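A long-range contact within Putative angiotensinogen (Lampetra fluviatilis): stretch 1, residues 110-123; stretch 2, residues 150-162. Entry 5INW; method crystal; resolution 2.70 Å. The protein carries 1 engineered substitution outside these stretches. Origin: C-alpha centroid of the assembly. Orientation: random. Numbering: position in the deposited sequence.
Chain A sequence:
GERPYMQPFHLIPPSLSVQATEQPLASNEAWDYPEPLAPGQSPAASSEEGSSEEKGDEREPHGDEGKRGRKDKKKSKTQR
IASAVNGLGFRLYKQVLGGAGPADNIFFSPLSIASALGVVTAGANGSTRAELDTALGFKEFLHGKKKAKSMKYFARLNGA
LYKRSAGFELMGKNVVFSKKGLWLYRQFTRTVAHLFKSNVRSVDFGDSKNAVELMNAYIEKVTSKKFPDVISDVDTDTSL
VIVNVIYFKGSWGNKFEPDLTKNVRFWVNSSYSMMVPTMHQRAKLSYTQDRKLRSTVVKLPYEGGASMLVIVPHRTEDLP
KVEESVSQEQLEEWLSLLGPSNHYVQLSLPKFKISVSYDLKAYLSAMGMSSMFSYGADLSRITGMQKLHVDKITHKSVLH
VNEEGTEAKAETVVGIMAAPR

Stretch 1 (110-123) PLSIASALGVVTAG
Stretch 2 150-162: SMKYFARLNGALY

The helices of the two stretches pack roughly antiparallel: their N-to-C directions differ by 146°, and their axes approach to 11.8 Å. The register sets L111 CA 8.6 Å from N158 CA, S115 CA 8.6 Å from F154 CA, and G118 CA 7.4 Å from M151 CA. Helical phi/psi runs near -63/-40 in the first helix, with psi -26 at L117; in the second, F154 to L161 are helical, with L157 at -51/-56, while psi is only -15 at M151 and -12 at Y153, and Y162 (-76/110) is the first residue to leave helical phi/psi. No hydrogen bond crosses the 388 Å² contact, so packing of L111, M151 and F154 dominates.

L111 (chi1 m, chi2 t) covers the most surface. Its CA-to-CB bond points sideways, but its end comes nearer to the second helix: L111 CD1 lies 3.8 Å from L161 CD1, and L111 CD2 lies 4.1 Å from L157 CD2, both apolar contacts, and 3.9 Å from N158 OD1. L157 is t/p; L161 is m/t.

The CA-to-CB bond of F154 (chi1 t, chi2 69°) points toward the first helix, and the ring tip reaches A114 and S115. F154 CZ is 4.1 Å from A114 CB, an apolar contact, and 3.4 Å from S115 OG. That hydroxyl meets the ring edge near its plane, as does L111 O, 4.3 Å from F154 CZ. The S115 side chain (chi1 m) turns back on its own helix, S115 OG donating to L111 O at 2.8 Å, so its polarity is satisfied beside the aromatic ring.

The CA-to-CB bond of M151 (m, t, m; poorly ordered) points toward the first helix, and the side chain meets G118 and T121. M151 SD sits 3.7 Å from G118 O, where the glycine presents bare backbone, and M151 CE reaches 4.2 Å from T121 CG2. With T121 chi1 at m, the methyl faces M151 CE, while T121 OG1 donates to L117 O at 2.6 Å.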

# COMPACT_ATOMS: atom_id res chain seq x y z
N PRO A 110 -2.43 -1.10 -0.44
CA PRO A 110 -3.40 -2.21 -0.57
C PRO A 110 -3.01 -3.26 -1.56
O PRO A 110 -3.23 -4.42 -1.28
CB PRO A 110 -4.70 -1.53 -1.01
CG PRO A 110 -4.58 -0.11 -0.56
CD PRO A 110 -3.10 0.21 -0.61
N LEU A 111 -2.40 -2.87 -2.68
CA LEU A 111 -1.92 -3.86 -3.69
C LEU A 111 -0.91 -4.85 -3.16
O LEU A 111 -0.96 -6.04 -3.52
CB LEU A 111 -1.27 -3.17 -4.88
CG LEU A 111 -2.19 -2.45 -5.85
CD1 LEU A 111 -1.31 -1.79 -6.89
CD2 LEU A 111 -3.19 -3.37 -6.53
N SER A 112 0.06 -4.34 -2.39
CA SER A 112 1.11 -5.17 -1.85
C SER A 112 0.49 -6.20 -0.93
O SER A 112 0.80 -7.39 -1.02
CB SER A 112 2.14 -4.36 -1.06
OG SER A 112 3.22 -5.19 -0.65
N ILE A 113 -0.41 -5.73 -0.06
CA ILE A 113 -1.01 -6.62 0.87
C ILE A 113 -1.95 -7.62 0.18
O ILE A 113 -1.99 -8.80 0.53
CB ILE A 113 -1.74 -5.86 1.99
CG1 ILE A 113 -0.73 -5.03 2.78
CG2 ILE A 113 -2.39 -6.85 2.98
CD1 ILE A 113 -1.35 -4.07 3.80
N ALA A 114 -2.69 -7.16 -0.82
CA ALA A 114 -3.58 -8.06 -1.59
C ALA A 114 -2.80 -9.13 -2.36
O ALA A 114 -3.26 -10.27 -2.50
CB ALA A 114 -4.47 -7.28 -2.54
N SER A 115 -1.62 -8.75 -2.88
CA SER A 115 -0.80 -9.69 -3.58
C SER A 115 -0.29 -10.77 -2.66
O SER A 115 -0.31 -11.95 -3.04
CB SER A 115 0.38 -9.01 -4.21
OG SER A 115 -0.11 -8.11 -5.13
N ALA A 116 0.19 -10.38 -1.49
CA ALA A 116 0.70 -11.37 -0.58
C ALA A 116 -0.42 -12.31 -0.15
O ALA A 116 -0.23 -13.53 -0.11
CB ALA A 116 1.40 -10.72 0.60
N LEU A 117 -1.60 -11.77 0.13
CA LEU A 117 -2.74 -12.61 0.53
C LEU A 117 -3.34 -13.45 -0.60
O LEU A 117 -3.96 -14.47 -0.35
CB LEU A 117 -3.84 -11.74 1.09
CG LEU A 117 -3.49 -10.91 2.33
CD1 LEU A 117 -4.66 -9.99 2.60
CD2 LEU A 117 -3.21 -11.77 3.54
N GLY A 118 -3.20 -12.99 -1.85
CA GLY A 118 -3.57 -13.79 -3.01
C GLY A 118 -2.75 -15.06 -3.05
O GLY A 118 -3.25 -16.13 -3.33
N VAL A 119 -1.46 -14.95 -2.73
CA VAL A 119 -0.60 -16.12 -2.73
C VAL A 119 -1.09 -17.13 -1.65
O VAL A 119 -1.24 -18.30 -1.89
CB VAL A 119 0.88 -15.73 -2.49
CG1 VAL A 119 1.73 -16.99 -2.39
CG2 VAL A 119 1.43 -14.84 -3.62
N VAL A 120 -1.37 -16.62 -0.48
CA VAL A 120 -1.89 -17.44 0.62
C VAL A 120 -3.24 -18.05 0.21
O VAL A 120 -3.55 -19.20 0.56
CB VAL A 120 -2.01 -16.61 1.96
CG1 VAL A 120 -2.69 -17.40 3.09
CG2 VAL A 120 -0.64 -16.17 2.45
N THR A 121 -4.05 -17.26 -0.49
CA THR A 121 -5.36 -17.76 -0.93
C THR A 121 -5.22 -18.96 -1.85
O THR A 121 -5.92 -19.93 -1.72
CB THR A 121 -6.16 -16.63 -1.62
OG1 THR A 121 -6.28 -15.53 -0.69
CG2 THR A 121 -7.51 -17.12 -2.04
N ALA A 122 -4.26 -18.87 -2.75
CA ALA A 122 -3.95 -19.92 -3.69
C ALA A 122 -3.59 -21.22 -3.05
O ALA A 122 -3.81 -22.27 -3.65
CB ALA A 122 -2.83 -19.47 -4.60
N GLY A 123 -3.05 -21.19 -1.85
CA GLY A 123 -2.82 -22.41 -1.08
C GLY A 123 -3.86 -22.75 0.00
O GLY A 123 -3.67 -23.71 0.76
N SER A 150 -11.68 -15.18 -10.11
CA SER A 150 -11.55 -13.92 -9.37
C SER A 150 -10.10 -13.45 -9.55
O SER A 150 -9.87 -12.43 -10.19
CB SER A 150 -11.93 -14.06 -7.88
OG SER A 150 -13.32 -13.84 -7.67
N MET A 151 -9.14 -14.24 -9.09
CA MET A 151 -7.71 -13.88 -9.16
C MET A 151 -7.10 -13.72 -10.57
O MET A 151 -6.00 -13.18 -10.68
CB MET A 151 -6.84 -14.86 -8.32
CG MET A 151 -6.94 -14.65 -6.81
SD MET A 151 -5.94 -15.80 -5.85
CE MET A 151 -6.68 -17.43 -6.10
N LYS A 152 -7.76 -14.20 -11.62
CA LYS A 152 -7.22 -14.07 -12.99
C LYS A 152 -7.15 -12.59 -13.41
O LYS A 152 -6.17 -12.22 -14.04
CB LYS A 152 -7.94 -14.89 -14.07
CG LYS A 152 -7.33 -14.66 -15.47
CD LYS A 152 -7.71 -15.64 -16.58
CE LYS A 152 -7.15 -15.17 -17.93
NZ LYS A 152 -7.28 -16.16 -19.03
N TYR A 153 -8.17 -11.78 -13.07
CA TYR A 153 -8.21 -10.36 -13.46
C TYR A 153 -7.39 -9.48 -12.48
O TYR A 153 -7.09 -8.34 -12.81
CB TYR A 153 -9.64 -9.83 -13.58
CG TYR A 153 -10.64 -10.74 -14.29
CD1 TYR A 153 -10.71 -10.83 -15.69
CD2 TYR A 153 -11.56 -11.50 -13.54
CE1 TYR A 153 -11.66 -11.67 -16.30
CE2 TYR A 153 -12.51 -12.34 -14.14
CZ TYR A 153 -12.55 -12.43 -15.51
OH TYR A 153 -13.50 -13.28 -16.06
N PHE A 154 -6.98 -10.04 -11.34
CA PHE A 154 -5.95 -9.43 -10.48
C PHE A 154 -4.55 -9.32 -11.16
O PHE A 154 -3.87 -8.31 -11.05
CB PHE A 154 -5.83 -10.21 -9.16
CG PHE A 154 -4.94 -9.56 -8.16
CD1 PHE A 154 -5.32 -8.37 -7.56
CD2 PHE A 154 -3.70 -10.10 -7.85
CE1 PHE A 154 -4.50 -7.73 -6.65
CE2 PHE A 154 -2.86 -9.45 -6.94
CZ PHE A 154 -3.27 -8.27 -6.32
N ALA A 155 -4.12 -10.37 -11.86
CA ALA A 155 -2.88 -10.33 -12.62
C ALA A 155 -3.00 -9.37 -13.82
O ALA A 155 -2.00 -8.76 -14.21
CB ALA A 155 -2.46 -11.73 -13.09
N ARG A 156 -4.20 -9.24 -14.40
CA ARG A 156 -4.38 -8.29 -15.49
C ARG A 156 -4.21 -6.85 -15.02
O ARG A 156 -3.52 -6.06 -15.69
CB ARG A 156 -5.73 -8.42 -16.21
CG ARG A 156 -5.75 -7.66 -17.56
CD ARG A 156 -6.73 -8.26 -18.54
NE ARG A 156 -6.67 -9.73 -18.41
CZ ARG A 156 -7.61 -10.59 -18.82
NH1 ARG A 156 -8.67 -10.17 -19.52
NH2 ARG A 156 -7.45 -11.89 -18.58
N LEU A 157 -4.86 -6.52 -13.90
CA LEU A 157 -4.68 -5.22 -13.22
C LEU A 157 -3.20 -4.92 -12.99
O LEU A 157 -2.72 -3.91 -13.45
CB LEU A 157 -5.42 -5.18 -11.86
CG LEU A 157 -5.32 -3.88 -11.02
CD1 LEU A 157 -6.00 -2.74 -11.77
CD2 LEU A 157 -5.88 -3.98 -9.61
N ASN A 158 -2.47 -5.81 -12.33
CA ASN A 158 -1.05 -5.58 -12.10
C ASN A 158 -0.24 -5.40 -13.38
O ASN A 158 0.58 -4.51 -13.48
CB ASN A 158 -0.48 -6.63 -11.16
CG ASN A 158 -1.01 -6.45 -9.74
OD1 ASN A 158 -1.18 -5.32 -9.27
ND2 ASN A 158 -1.24 -7.55 -9.04
N GLY A 159 -0.55 -6.18 -14.40
CA GLY A 159 0.01 -5.93 -15.71
C GLY A 159 -0.27 -4.52 -16.23
O GLY A 159 0.60 -3.89 -16.82
N ALA A 160 -1.51 -4.06 -16.07
CA ALA A 160 -1.92 -2.71 -16.52
C ALA A 160 -1.22 -1.59 -15.73
O ALA A 160 -0.79 -0.60 -16.33
CB ALA A 160 -3.43 -2.54 -16.47
N LEU A 161 -1.04 -1.77 -14.43
CA LEU A 161 -0.46 -0.74 -13.58
C LEU A 161 1.07 -0.62 -13.64
O LEU A 161 1.58 0.48 -13.74
CB LEU A 161 -0.84 -1.00 -12.13
CG LEU A 161 -2.32 -0.97 -11.80
CD1 LEU A 161 -2.61 -1.61 -10.45
CD2 LEU A 161 -2.80 0.50 -11.83
N TYR A 162 1.77 -1.74 -13.62
CA TYR A 162 3.22 -1.76 -13.57
C TYR A 162 3.80 -1.42 -14.94
O TYR A 162 3.65 -2.17 -15.88
CB TYR A 162 3.73 -3.11 -13.11
CG TYR A 162 3.20 -3.63 -11.77
CD1 TYR A 162 2.73 -2.77 -10.79
CD2 TYR A 162 3.24 -5.01 -11.47
CE1 TYR A 162 2.28 -3.26 -9.58
CE2 TYR A 162 2.78 -5.47 -10.26
CZ TYR A 162 2.30 -4.57 -9.33
OH TYR A 162 1.84 -5.00 -8.12